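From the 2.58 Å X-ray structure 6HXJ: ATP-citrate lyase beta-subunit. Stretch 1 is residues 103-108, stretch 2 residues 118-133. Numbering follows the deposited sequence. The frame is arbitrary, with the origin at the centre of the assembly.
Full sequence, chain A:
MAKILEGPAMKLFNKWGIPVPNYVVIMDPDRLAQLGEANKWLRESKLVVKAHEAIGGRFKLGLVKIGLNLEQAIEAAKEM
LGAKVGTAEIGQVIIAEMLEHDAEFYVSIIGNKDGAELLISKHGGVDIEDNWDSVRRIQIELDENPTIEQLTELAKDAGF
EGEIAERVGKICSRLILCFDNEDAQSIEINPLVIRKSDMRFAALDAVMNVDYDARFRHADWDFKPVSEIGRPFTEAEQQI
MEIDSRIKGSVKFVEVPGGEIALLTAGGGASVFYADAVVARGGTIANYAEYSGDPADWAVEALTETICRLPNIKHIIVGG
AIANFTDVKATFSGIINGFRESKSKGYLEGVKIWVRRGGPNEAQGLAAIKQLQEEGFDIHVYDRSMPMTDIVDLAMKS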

# COMPACT_ATOMS: atom_id res chain seq x y z
N ALA A 103 -58.72 -32.37 57.29
CA ALA A 103 -58.61 -33.50 56.37
C ALA A 103 -57.34 -33.45 55.49
O ALA A 103 -56.78 -32.37 55.26
N GLU A 104 -56.89 -34.63 55.02
CA GLU A 104 -55.71 -34.82 54.17
C GLU A 104 -56.08 -35.50 52.85
O GLU A 104 -56.91 -36.41 52.84
N PHE A 105 -55.45 -35.06 51.74
CA PHE A 105 -55.71 -35.59 50.42
C PHE A 105 -54.39 -35.88 49.70
O PHE A 105 -53.32 -35.38 50.08
N TYR A 106 -54.48 -36.68 48.64
CA TYR A 106 -53.33 -37.00 47.81
C TYR A 106 -53.54 -36.48 46.39
O TYR A 106 -54.63 -36.64 45.84
N VAL A 107 -52.52 -35.80 45.87
CA VAL A 107 -52.45 -35.27 44.50
C VAL A 107 -51.06 -35.57 43.98
O VAL A 107 -50.08 -35.34 44.67
N SER A 108 -50.98 -36.06 42.76
CA SER A 108 -49.72 -36.29 42.07
C SER A 108 -49.97 -36.25 40.60
O SER A 108 -51.00 -36.75 40.12
N LEU A 118 -52.81 -37.58 36.23
CA LEU A 118 -53.15 -36.94 37.48
C LEU A 118 -53.86 -37.94 38.35
O LEU A 118 -54.91 -38.44 37.96
N LEU A 119 -53.26 -38.28 39.49
CA LEU A 119 -53.84 -39.23 40.43
C LEU A 119 -54.38 -38.41 41.59
O LEU A 119 -53.69 -37.51 42.09
N ILE A 120 -55.63 -38.67 41.98
CA ILE A 120 -56.28 -37.95 43.07
C ILE A 120 -56.89 -38.92 44.10
O ILE A 120 -57.48 -39.93 43.74
N SER A 121 -56.75 -38.60 45.38
CA SER A 121 -57.36 -39.40 46.44
C SER A 121 -57.88 -38.53 47.55
O SER A 121 -57.30 -37.50 47.87
N LYS A 122 -58.99 -38.96 48.16
CA LYS A 122 -59.59 -38.27 49.31
C LYS A 122 -58.89 -38.74 50.59
O LYS A 122 -58.94 -38.04 51.60
N HIS A 123 -58.25 -39.92 50.53
CA HIS A 123 -57.51 -40.56 51.62
C HIS A 123 -56.05 -40.19 51.56
O HIS A 123 -55.22 -41.00 51.14
N GLY A 124 -55.73 -39.00 52.02
CA GLY A 124 -54.36 -38.50 52.04
C GLY A 124 -53.63 -38.79 53.33
O GLY A 124 -54.23 -39.09 54.35
N GLY A 125 -52.32 -38.66 53.26
CA GLY A 125 -51.45 -38.94 54.39
C GLY A 125 -50.82 -40.31 54.30
O GLY A 125 -50.58 -40.80 53.20
N VAL A 126 -50.54 -40.94 55.45
CA VAL A 126 -49.89 -42.26 55.58
C VAL A 126 -50.79 -43.45 55.11
O VAL A 126 -50.28 -44.46 54.61
N ASP A 127 -52.12 -43.31 55.28
CA ASP A 127 -53.14 -44.31 54.99
C ASP A 127 -53.39 -44.57 53.49
O ASP A 127 -54.18 -45.46 53.17
N ILE A 128 -52.71 -43.84 52.57
CA ILE A 128 -52.81 -43.99 51.11
C ILE A 128 -52.31 -45.39 50.60
O ILE A 128 -52.80 -45.84 49.56
N GLU A 129 -51.36 -46.05 51.32
CA GLU A 129 -50.80 -47.36 50.93
C GLU A 129 -51.89 -48.45 50.75
O GLU A 129 -51.91 -49.16 49.73
N ASP A 130 -52.78 -48.59 51.74
CA ASP A 130 -53.88 -49.56 51.69
C ASP A 130 -55.03 -49.03 50.83
O ASP A 130 -55.65 -49.81 50.09
N ASN A 131 -55.26 -47.70 50.88
CA ASN A 131 -56.28 -46.95 50.15
C ASN A 131 -55.81 -46.56 48.75
O ASN A 131 -55.83 -45.39 48.36
N TRP A 132 -55.40 -47.57 47.98
CA TRP A 132 -55.00 -47.33 46.60
C TRP A 132 -56.17 -47.56 45.61
O TRP A 132 -56.05 -47.21 44.44
N ASP A 133 -57.32 -48.06 46.09
CA ASP A 133 -58.52 -48.23 45.26
C ASP A 133 -59.27 -46.90 45.22
O ASP A 133 -60.04 -46.63 44.29

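Residues 104-108 and 118-121 form neighbouring antiparallel strands, their axes 4.8 Å apart at closest approach and their directions at 172°. Tyr106 pairs with Ser121, Val107 with Ile120 and Ser108 with Leu119, so the side chains of Tyr106, Ser108, Leu119 and Ser121 share one face of the sheet and those of Val107 and Ile120 the other. The two stretches bury 622 Å² between them, both sides summed.

Ala103 precedes the contact, and its side chain stays clear of stretch 2. Glu104 projects sideways with chi1 m and chi2 t, which carries its carboxylate along the glycine turn until Glu104 OE1 lies 3.6 Å from Gly125 CA. No hydrogen bond to stretch 2 results. A CB on Gly125 would sit 2.3 Å from Glu104 OE1, and the backbone angles of this residue by themselves call for glycine. The main chain of Glu104 holds the turn more firmly: Gly124 N donates to Glu104 O at 3.0 Å.

Phe105 is buried, with chi1 m and its CA-to-CB bond sideways. Its ring meets Lys122 O at the edge, with Phe105 CD1 3.4 Å from that oxygen, while Phe105 CE1 approaches Lys122 CG at 4.2 Å. Lys122 itself points away at CB, and its NZ is hydrogen-bonded elsewhere in the structure. Gly124 packs directly against the strand here, Gly124 CA lying 3.5 Å from Phe105 C. An ideal CB on this glycine would point toward the strand and fall 2.2 Å from Phe105 N, a clash; the absence of a side chain is what permits so close an approach.

Tyr106 has the largest area covered by the other stretch and is the centre of the packing. Its backbone is fixed to Ser121 by a reciprocal pair of hydrogen bonds, Tyr106 N to Ser121 O at 3.0 Å and Ser121 N to Tyr106 O at 2.9 Å, which brings Tyr106 CB within 3.9 Å of Ser121 CB. With chi1 t, the ring extends among apolar groups. Ile128, chi1 t and chi2 p, points toward the strand and places its CD1 3.8 Å from Tyr106 CB; Leu119 CB lies 4.2 Å from Tyr106 CE2. Trp132, chi1 t, starts sideways, but its indole reaches back so that Trp132 CH2 is 3.8 Å from Tyr106 CE2. The two rings meet obliquely, their planes at 56°.

Val107, chi1 t, turns to the opposite face, where Val107 CG1 touches Leu118 CD1 at 3.9 Å; Leu118, with chi1 t and chi2 p, brings its end nearer than its sideways CB would suggest.

Ser108 returns to the face of Tyr106. Its p rotamer sets Ser108 OG 3.5 Å from Leu119 CB and lets Ser108 OG donate to Tyr106 OH at 3.0 Å, so the polar partner of this hydroxyl comes from its own strand. Backbone bonds close the pairing, Leu119 N to Ser108 O at 2.8 Å and Ser108 N to Leu119 O at 3.1 Å.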

# COMPACT_ATOMS: atom_id res chain seq x y z
CB ALA A 103 -59.86 -33.59 55.50
CB GLU A 104 -54.65 -35.66 54.90
CG GLU A 104 -54.22 -35.07 56.24
CD GLU A 104 -53.15 -35.81 57.03
OE1 GLU A 104 -53.10 -37.06 56.95
OE2 GLU A 104 -52.41 -35.14 57.79
CB PHE A 105 -56.54 -34.59 49.58
CG PHE A 105 -57.74 -33.95 50.20
CD1 PHE A 105 -58.73 -34.73 50.81
CD2 PHE A 105 -57.95 -32.58 50.11
CE1 PHE A 105 -59.86 -34.13 51.39
CE2 PHE A 105 -59.08 -31.99 50.66
CZ PHE A 105 -60.03 -32.77 51.30
CB TYR A 106 -53.06 -38.51 47.82
CG TYR A 106 -51.96 -38.98 46.88
CD1 TYR A 106 -50.63 -38.76 47.18
CD2 TYR A 106 -52.27 -39.68 45.72
CE1 TYR A 106 -49.61 -39.19 46.32
CE2 TYR A 106 -51.27 -40.11 44.85
CZ TYR A 106 -49.94 -39.87 45.16
OH TYR A 106 -48.94 -40.32 44.32
CB VAL A 107 -52.73 -33.74 44.33
CG1 VAL A 107 -52.50 -33.32 42.89
CG2 VAL A 107 -54.12 -33.34 44.80
CB SER A 108 -49.07 -37.61 42.46
OG SER A 108 -49.76 -38.73 41.92
CB LEU A 118 -54.00 -35.69 37.22
CG LEU A 118 -54.45 -34.87 38.43
CD1 LEU A 118 -53.29 -34.22 39.18
CD2 LEU A 118 -55.43 -33.83 38.01
CB LEU A 119 -52.79 -40.27 40.90
CG LEU A 119 -52.60 -41.50 40.00
CD1 LEU A 119 -51.88 -41.16 38.74
CD2 LEU A 119 -51.80 -42.57 40.71
CB ILE A 120 -57.30 -36.90 42.54
CG1 ILE A 120 -57.69 -35.89 43.64
CG2 ILE A 120 -58.55 -37.53 41.86
CD1 ILE A 120 -58.37 -34.71 43.13
CB SER A 121 -56.37 -40.42 47.00
OG SER A 121 -57.06 -41.41 47.74
CB LYS A 122 -61.09 -38.56 49.36
CG LYS A 122 -61.93 -37.36 49.78
CD LYS A 122 -63.42 -37.67 49.73
CE LYS A 122 -64.24 -36.61 50.43
NZ LYS A 122 -65.60 -37.10 50.75
CB HIS A 123 -57.68 -42.08 51.58
CG HIS A 123 -59.07 -42.53 51.86
ND1 HIS A 123 -59.64 -42.37 53.12
CD2 HIS A 123 -59.97 -43.12 51.05
CE1 HIS A 123 -60.86 -42.87 53.02
NE2 HIS A 123 -61.10 -43.33 51.79
CB VAL A 126 -49.37 -42.48 57.04
CG1 VAL A 126 -48.26 -43.52 57.09
CG2 VAL A 126 -48.89 -41.17 57.66
CB ASP A 127 -54.46 -43.95 55.71
CG ASP A 127 -55.09 -42.61 55.32
OD1 ASP A 127 -54.48 -41.87 54.52
OD2 ASP A 127 -56.19 -42.30 55.84
CB ILE A 128 -52.09 -42.79 50.38
CG1 ILE A 128 -52.35 -42.76 48.85
CG2 ILE A 128 -50.59 -42.74 50.66
CD1 ILE A 128 -53.63 -42.21 48.39
CB GLU A 129 -49.67 -47.82 51.89
CG GLU A 129 -48.44 -46.93 51.91
CD GLU A 129 -47.43 -47.27 52.99
OE1 GLU A 129 -47.41 -46.57 54.02
OE2 GLU A 129 -46.67 -48.25 52.80
CB ASP A 130 -54.36 -49.96 53.10
CG ASP A 130 -55.21 -51.22 53.15
OD1 ASP A 130 -54.67 -52.32 52.86
OD2 ASP A 130 -56.39 -51.13 53.57
CB ASN A 131 -56.74 -45.72 50.95
CG ASN A 131 -57.50 -46.06 52.21
OD1 ASN A 131 -58.44 -46.85 52.20
ND2 ASN A 131 -57.07 -45.48 53.31
CB TRP A 132 -53.73 -48.09 46.21
CG TRP A 132 -53.01 -47.44 45.06
CD1 TRP A 132 -53.02 -47.85 43.76
CD2 TRP A 132 -52.32 -46.18 45.08
NE1 TRP A 132 -52.33 -46.96 42.97
CE2 TRP A 132 -51.88 -45.92 43.76
CE3 TRP A 132 -51.99 -45.26 46.09
CZ2 TRP A 132 -51.13 -44.79 43.43
CZ3 TRP A 132 -51.26 -44.13 45.75
CH2 TRP A 132 -50.84 -43.91 44.44
CB ASP A 133 -59.44 -49.34 45.84
CG ASP A 133 -59.40 -50.70 45.16
OD1 ASP A 133 -58.39 -51.02 44.49
OD2 ASP A 133 -60.37 -51.49 45.34